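Local coordinates for protein transcriptional regulator fur family (Xanthomonas campestris pv. campestris, PDB 7DH7) that probably represses transcription of zinc-uptake genes by binding DNA when loaded with zinc, as a Fur-family regulator of the Zur type, at residues D23-V28 with V49-A54; L121-C126 with H160-K165. All coordinates share one frame; numbering follows the deposited sequence.

Contact 1 (D23-V28 with V49-A54)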
loop_
_atom_site.group_PDB
_atom_site.type_symbol
_atom_site.label_atom_id
_atom_site.label_comp_id
_atom_site.label_asym_id
_atom_site.label_seq_id
_atom_site.Cartn_x
_atom_site.Cartn_y
_atom_site.Cartn_z
ATOM N N ASP C 23 -20.137 2.417 9.306
ATOM C CA ASP C 23 -19.238 3.132 8.396
ATOM C C ASP C 23 -17.773 3.027 8.819
ATOM O O ASP C 23 -16.884 2.793 7.991
ATOM C CB ASP C 23 -19.641 4.609 8.317
ATOM C CG ASP C 23 -19.167 5.290 7.043
ATOM O OD1 ASP C 23 -19.795 5.091 5.978
ATOM O OD2 ASP C 23 -18.163 6.031 7.107
ATOM N N ALA C 24 -17.514 3.181 10.123
ATOM C CA ALA C 24 -16.218 2.831 10.687
ATOM C C ALA C 24 -16.102 1.333 10.863
ATOM O O ALA C 24 -14.990 0.791 10.841
ATOM C CB ALA C 24 -16.017 3.525 12.035
ATOM N N ASN C 25 -17.248 0.671 11.030
ATOM C CA ASN C 25 -17.285 -0.778 11.136
ATOM C C ASN C 25 -16.988 -1.426 9.792
ATOM O O ASN C 25 -16.371 -2.496 9.738
ATOM C CB ASN C 25 -18.653 -1.206 11.658
ATOM C CG ASN C 25 -18.853 -0.880 13.119
ATOM O OD1 ASN C 25 -17.926 -0.984 13.919
ATOM N ND2 ASN C 25 -20.075 -0.487 13.478
ATOM N N SER C 26 -17.423 -0.792 8.697
ATOM C CA SER C 26 -17.044 -1.246 7.365
ATOM C C SER C 26 -15.538 -1.170 7.172
ATOM O O SER C 26 -14.939 -2.059 6.557
ATOM C CB SER C 26 -17.757 -0.425 6.294
ATOM O OG SER C 26 -19.156 -0.550 6.422
ATOM N N PHE C 27 -14.915 -0.101 7.678
ATOM C CA PHE C 27 -13.468 0.045 7.533
ATOM C C PHE C 27 -12.723 -1.067 8.274
ATOM O O PHE C 27 -11.820 -1.697 7.714
ATOM C CB PHE C 27 -13.024 1.425 8.017
ATOM C CG PHE C 27 -11.539 1.633 7.958
ATOM C CD1 PHE C 27 -10.857 1.501 6.760
ATOM C CD2 PHE C 27 -10.821 1.953 9.100
ATOM C CE1 PHE C 27 -9.479 1.680 6.702
ATOM C CE2 PHE C 27 -9.440 2.138 9.041
ATOM C CZ PHE C 27 -8.774 2.008 7.850
ATOM N N VAL C 28 -13.105 -1.337 9.530
ATOM C CA VAL C 28 -12.471 -2.410 10.300
ATOM C C VAL C 28 -12.692 -3.754 9.626
ATOM O O VAL C 28 -11.800 -4.621 9.610
ATOM C CB VAL C 28 -13.000 -2.421 11.747
ATOM C CG1 VAL C 28 -12.641 -3.742 12.442
ATOM C CG2 VAL C 28 -12.442 -1.249 12.521
ATOM N N VAL C 49 -6.676 -0.976 18.403
ATOM C CA VAL C 49 -6.094 0.310 18.015
ATOM C C VAL C 49 -6.691 0.806 16.697
ATOM O O VAL C 49 -6.957 2.006 16.528
ATOM C CB VAL C 49 -4.559 0.188 17.945
ATOM C CG1 VAL C 49 -3.935 1.426 17.299
ATOM C CG2 VAL C 49 -3.982 -0.043 19.357
ATOM N N LEU C 50 -6.918 -0.112 15.753
ATOM C CA LEU C 50 -7.578 0.207 14.488
ATOM C C LEU C 50 -8.964 0.810 14.711
ATOM O O LEU C 50 -9.297 1.869 14.164
ATOM C CB LEU C 50 -7.691 -1.071 13.651
ATOM C CG LEU C 50 -8.483 -1.010 12.334
ATOM C CD1 LEU C 50 -7.733 -0.216 11.279
ATOM C CD2 LEU C 50 -8.805 -2.419 11.828
ATOM N N ARG C 51 -9.804 0.126 15.493
ATOM C CA ARG C 51 -11.144 0.640 15.747
ATOM C C ARG C 51 -11.101 1.986 16.465
ATOM O O ARG C 51 -11.890 2.889 16.155
ATOM C CB ARG C 51 -11.942 -0.380 16.552
ATOM C CG ARG C 51 -13.299 0.140 16.966
ATOM C CD ARG C 51 -14.190 -0.978 17.387
ATOM N NE ARG C 51 -14.611 -1.809 16.262
ATOM C CZ ARG C 51 -15.492 -1.428 15.338
ATOM N NH1 ARG C 51 -16.030 -0.215 15.389
ATOM N NH2 ARG C 51 -15.837 -2.253 14.357
ATOM N N LEU C 52 -10.169 2.151 17.411
ATOM C CA LEU C 52 -10.028 3.440 18.088
ATOM C C LEU C 52 -9.670 4.546 17.107
ATOM O O LEU C 52 -10.236 5.644 17.161
ATOM C CB LEU C 52 -8.976 3.342 19.196
ATOM C CG LEU C 52 -9.478 2.597 20.437
ATOM C CD1 LEU C 52 -8.377 2.444 21.459
ATOM C CD2 LEU C 52 -10.665 3.326 21.016
ATOM N N ILE C 53 -8.739 4.269 16.191
ATOM C CA ILE C 53 -8.338 5.273 15.211
ATOM C C ILE C 53 -9.477 5.565 14.243
ATOM O O ILE C 53 -9.666 6.708 13.810
ATOM C CB ILE C 53 -7.069 4.810 14.468
ATOM C CG1 ILE C 53 -5.860 4.842 15.401
ATOM C CG2 ILE C 53 -6.798 5.689 13.268
ATOM C CD1 ILE C 53 -4.645 4.208 14.780
ATOM N N ALA C 54 -10.253 4.542 13.887
ATOM C CA ALA C 54 -11.291 4.725 12.880
ATOM C C ALA C 54 -12.483 5.500 13.432
ATOM O O ALA C 54 -13.042 6.351 12.735
ATOM C CB ALA C 54 -11.740 3.371 12.340
#

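Contact 2 (L121-C126 with H160-K165). With ZN (zinc ion), chain I.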
loop_
_atom_site.group_PDB
_atom_site.type_symbol
_atom_site.label_atom_id
_atom_site.label_comp_id
_atom_site.label_asym_id
_atom_site.label_seq_id
_atom_site.Cartn_x
_atom_site.Cartn_y
_atom_site.Cartn_z
ATOM N N LEU C 121 -0.156 12.067 0.890
ATOM C CA LEU C 121 1.129 11.684 0.274
ATOM C C LEU C 121 1.956 11.028 1.386
ATOM O O LEU C 121 2.254 11.727 2.337
ATOM C CB LEU C 121 1.745 12.981 -0.239
ATOM C CG LEU C 121 3.099 12.874 -0.914
ATOM C CD1 LEU C 121 3.067 11.827 -2.011
ATOM C CD2 LEU C 121 3.497 14.218 -1.483
ATOM N N ILE C 122 2.159 9.734 1.233
ATOM C CA ILE C 122 2.750 8.915 2.304
ATOM C C ILE C 122 4.100 8.368 1.891
ATOM O O ILE C 122 4.234 7.954 0.786
ATOM C CB ILE C 122 1.758 7.798 2.659
ATOM C CG1 ILE C 122 0.385 8.359 3.009
ATOM C CG2 ILE C 122 2.303 6.933 3.767
ATOM C CD1 ILE C 122 -0.666 8.052 2.016
ATOM N N CYS C 123 5.066 8.488 2.766
ATOM C CA CYS C 123 6.337 7.794 2.562
ATOM C C CYS C 123 6.086 6.308 2.895
ATOM O O CYS C 123 5.561 6.012 3.967
ATOM C CB CYS C 123 7.401 8.430 3.433
ATOM S SG CYS C 123 9.010 7.631 3.342
ATOM N N ASP C 124 6.548 5.407 2.035
ATOM C CA ASP C 124 6.339 3.945 2.190
ATOM C C ASP C 124 7.332 3.337 3.188
ATOM O O ASP C 124 7.209 2.180 3.478
ATOM C CB ASP C 124 6.120 3.262 0.836
ATOM C CG ASP C 124 7.331 2.985 -0.031
ATOM O OD1 ASP C 124 8.446 3.146 0.409
ATOM O OD2 ASP C 124 7.115 2.571 -1.148
ATOM N N ARG C 125 8.320 4.110 3.615
ATOM C CA ARG C 125 9.333 3.664 4.589
ATOM C C ARG C 125 9.016 4.176 6.005
ATOM O O ARG C 125 9.059 3.379 6.901
ATOM C CB ARG C 125 10.694 4.141 4.089
ATOM C CG ARG C 125 11.864 3.617 4.897
ATOM C CD ARG C 125 12.234 2.218 4.479
ATOM N NE ARG C 125 12.475 2.284 3.061
ATOM C CZ ARG C 125 13.676 2.398 2.529
ATOM N NH1 ARG C 125 14.737 2.437 3.310
ATOM N NH2 ARG C 125 13.812 2.466 1.219
ATOM N N CYS C 126 8.729 5.469 6.194
ATOM C CA CYS C 126 8.477 5.991 7.567
ATOM C C CYS C 126 6.985 6.068 7.913
ATOM O O CYS C 126 6.675 6.143 9.058
ATOM C CB CYS C 126 9.156 7.333 7.797
ATOM S SG CYS C 126 8.428 8.676 6.843
ATOM N N HIS C 160 1.847 7.487 -3.028
ATOM C CA HIS C 160 2.904 6.794 -2.260
ATOM C C HIS C 160 4.257 7.053 -2.897
ATOM O O HIS C 160 4.383 6.892 -4.080
ATOM C CB HIS C 160 2.604 5.306 -2.066
ATOM C CG HIS C 160 1.374 5.019 -1.291
ATOM N ND1 HIS C 160 1.352 4.107 -0.300
ATOM C CD2 HIS C 160 0.128 5.510 -1.363
ATOM C CE1 HIS C 160 0.154 4.041 0.206
ATOM N NE2 HIS C 160 -0.604 4.887 -0.414
ATOM N N GLY C 161 5.208 7.413 -2.059
ATOM C CA GLY C 161 6.555 7.778 -2.479
ATOM C C GLY C 161 7.559 7.541 -1.389
ATOM O O GLY C 161 7.211 6.909 -0.393
ATOM N N LEU C 162 8.790 7.950 -1.643
ATOM C CA LEU C 162 9.869 7.818 -0.651
ATOM C C LEU C 162 10.281 9.227 -0.200
ATOM O O LEU C 162 10.588 10.035 -1.069
ATOM C CB LEU C 162 11.018 7.075 -1.321
ATOM C CG LEU C 162 12.206 6.763 -0.422
ATOM C CD1 LEU C 162 11.770 5.896 0.742
ATOM C CD2 LEU C 162 13.293 6.059 -1.213
ATOM N N CYS C 163 10.302 9.487 1.114
ATOM C CA CYS C 163 10.686 10.823 1.651
ATOM C C CYS C 163 12.188 11.062 1.449
ATOM O O CYS C 163 12.938 10.104 1.368
ATOM C CB CYS C 163 10.239 11.046 3.100
ATOM S SG CYS C 163 11.499 10.805 4.370
ATOM N N ALA C 164 12.591 12.327 1.404
ATOM C CA ALA C 164 14.011 12.694 1.219
ATOM C C ALA C 164 14.844 12.147 2.374
ATOM O O ALA C 164 15.952 11.723 2.129
ATOM C CB ALA C 164 14.119 14.188 1.139
ATOM N N LYS C 165 14.323 12.208 3.595
ATOM C CA LYS C 165 15.066 11.686 4.759
ATOM C C LYS C 165 15.228 10.166 4.670
ATOM O O LYS C 165 16.343 9.694 4.831
ATOM C CB LYS C 165 14.309 12.067 6.028
ATOM C CG LYS C 165 14.993 11.700 7.325
ATOM C CD LYS C 165 14.328 12.365 8.484
ATOM C CE LYS C 165 14.774 11.831 9.820
ATOM N NZ LYS C 165 16.051 12.426 10.255
HETATM ZN ZN ZN I . 10.156 8.587 5.043
#

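Contact 1 (D23-V28 with V49-A54)
V28, near the start of helix 24-38, fits between L50 and R51 of helix 44-55. Its CB lies 3.9 Å from R51 NH2 on one flank and 4.2 Å from L50 CD2 on the other. The two methyls continue this split. CG1, anti to the backbone N (chi1 165°), lies within van der Waals range of both R51 NH2 and L50 CD2. CG2 touches L50 CD2 at 3.9 Å and also rests over one face of the R51 guanidinium, offset toward its rim. The valine and arginine side chains cross at about a right angle.

R51 is bent at chi3 (-71°), which turns its guanidinium back toward the first helix. N25 OD1 lies at the edge of the guanidinium, near NH1 and NH2, but it is modelled too close, so this pairing is doubtful. R51 NH1 also has a long, weak ion pair with D55.

F27 and L50 are buried, and F27 CE2 meets L50 CD1 at 3.7 Å. A54 CB sits at the edge of the same ring, 3.7 Å from F27 CD2. Separately, the small A24 faces A54, with their CB atoms 4.3 Å apart; both are partly exposed. The short helical segments run roughly antiparallel at 146°, with axes 9.6 Å apart.

F27 stacks on H110 and touches C108, a zinc ligand. L50 and I53 also pack against helix 80-92, and L52 against helix 62-73. The contact therefore joins the first two helices of the N-terminal winged-helix region, with F27 reaching a metal site.

Contact 2 (L121-C126 with H160-K165)
C123 and C126 hold the zinc ion together with C163 and with C166 of helix 164-168. C123 SG lies 2.3 Å from the zinc and C126 SG 2.5 Å. C163 SG, the fourth ligand, stands at a long 2.7 Å from the zinc. This is a four-cysteine site built from two CxxC pairs, one in each part of the chain.

The next shell centres on the sulfur of C123. With chi1 at 177°, it points away from its own N, and it accepts three backbone N-H groups. C163 N, from across the contact, gives the shortest of these bonds, 3.2 Å to C123 SG and fairly straight at 162°. The amides of R125 and C126 are longer donors, from the turn of the C123-C126 CxxC pair. These bonds hold the thiolate in place and would probably offset part of its negative charge. C163 is also the N-cap of helix 164-168.

Farther out, parallel strand pairing sets the two cysteine turns side by side. G161 donates its N to I122 O (3.1 Å) and accepts D124 N at its O (2.9 Å), so its two bonds bracket C123. Side chains flank this pairing. L162 CD1 packs on R125 CB at 3.9 Å, and the two side chains point the same way. I122 CD1 approaches H160 NE2 obliquely at 4.0 Å. That nitrogen is hydrogen-bonded to E158.

Strand 120-123 lies between strands 128-131 and 158-161. H160 pairs antiparallel with a strand of the second subunit, so the sheet runs on across the dimer interface. There D124 OD2 bonds Q155 of the second subunit, whose F150 packs on L121 and C123.

Contact 1 comes first along the chain and closes before contact 2 opens. Their centres are 24 Å apart, on opposite sides of the chain's centre, and their nearest atoms are about 12 Å apart. They share no helix or strand. Contact 1 joins helices 24-38 and 44-55 of the N-terminal region, which in this family probably binds DNA. Contact 2 joins strands 120-123 and 158-161 of the sheet that continues into the second subunit. The other zinc site lies between these regions. Side chain to side chain, its ligand C108 is about 3 Å from F27 and H97 about 3 Å from I122. Metal there probably couples the helical part to the sheet.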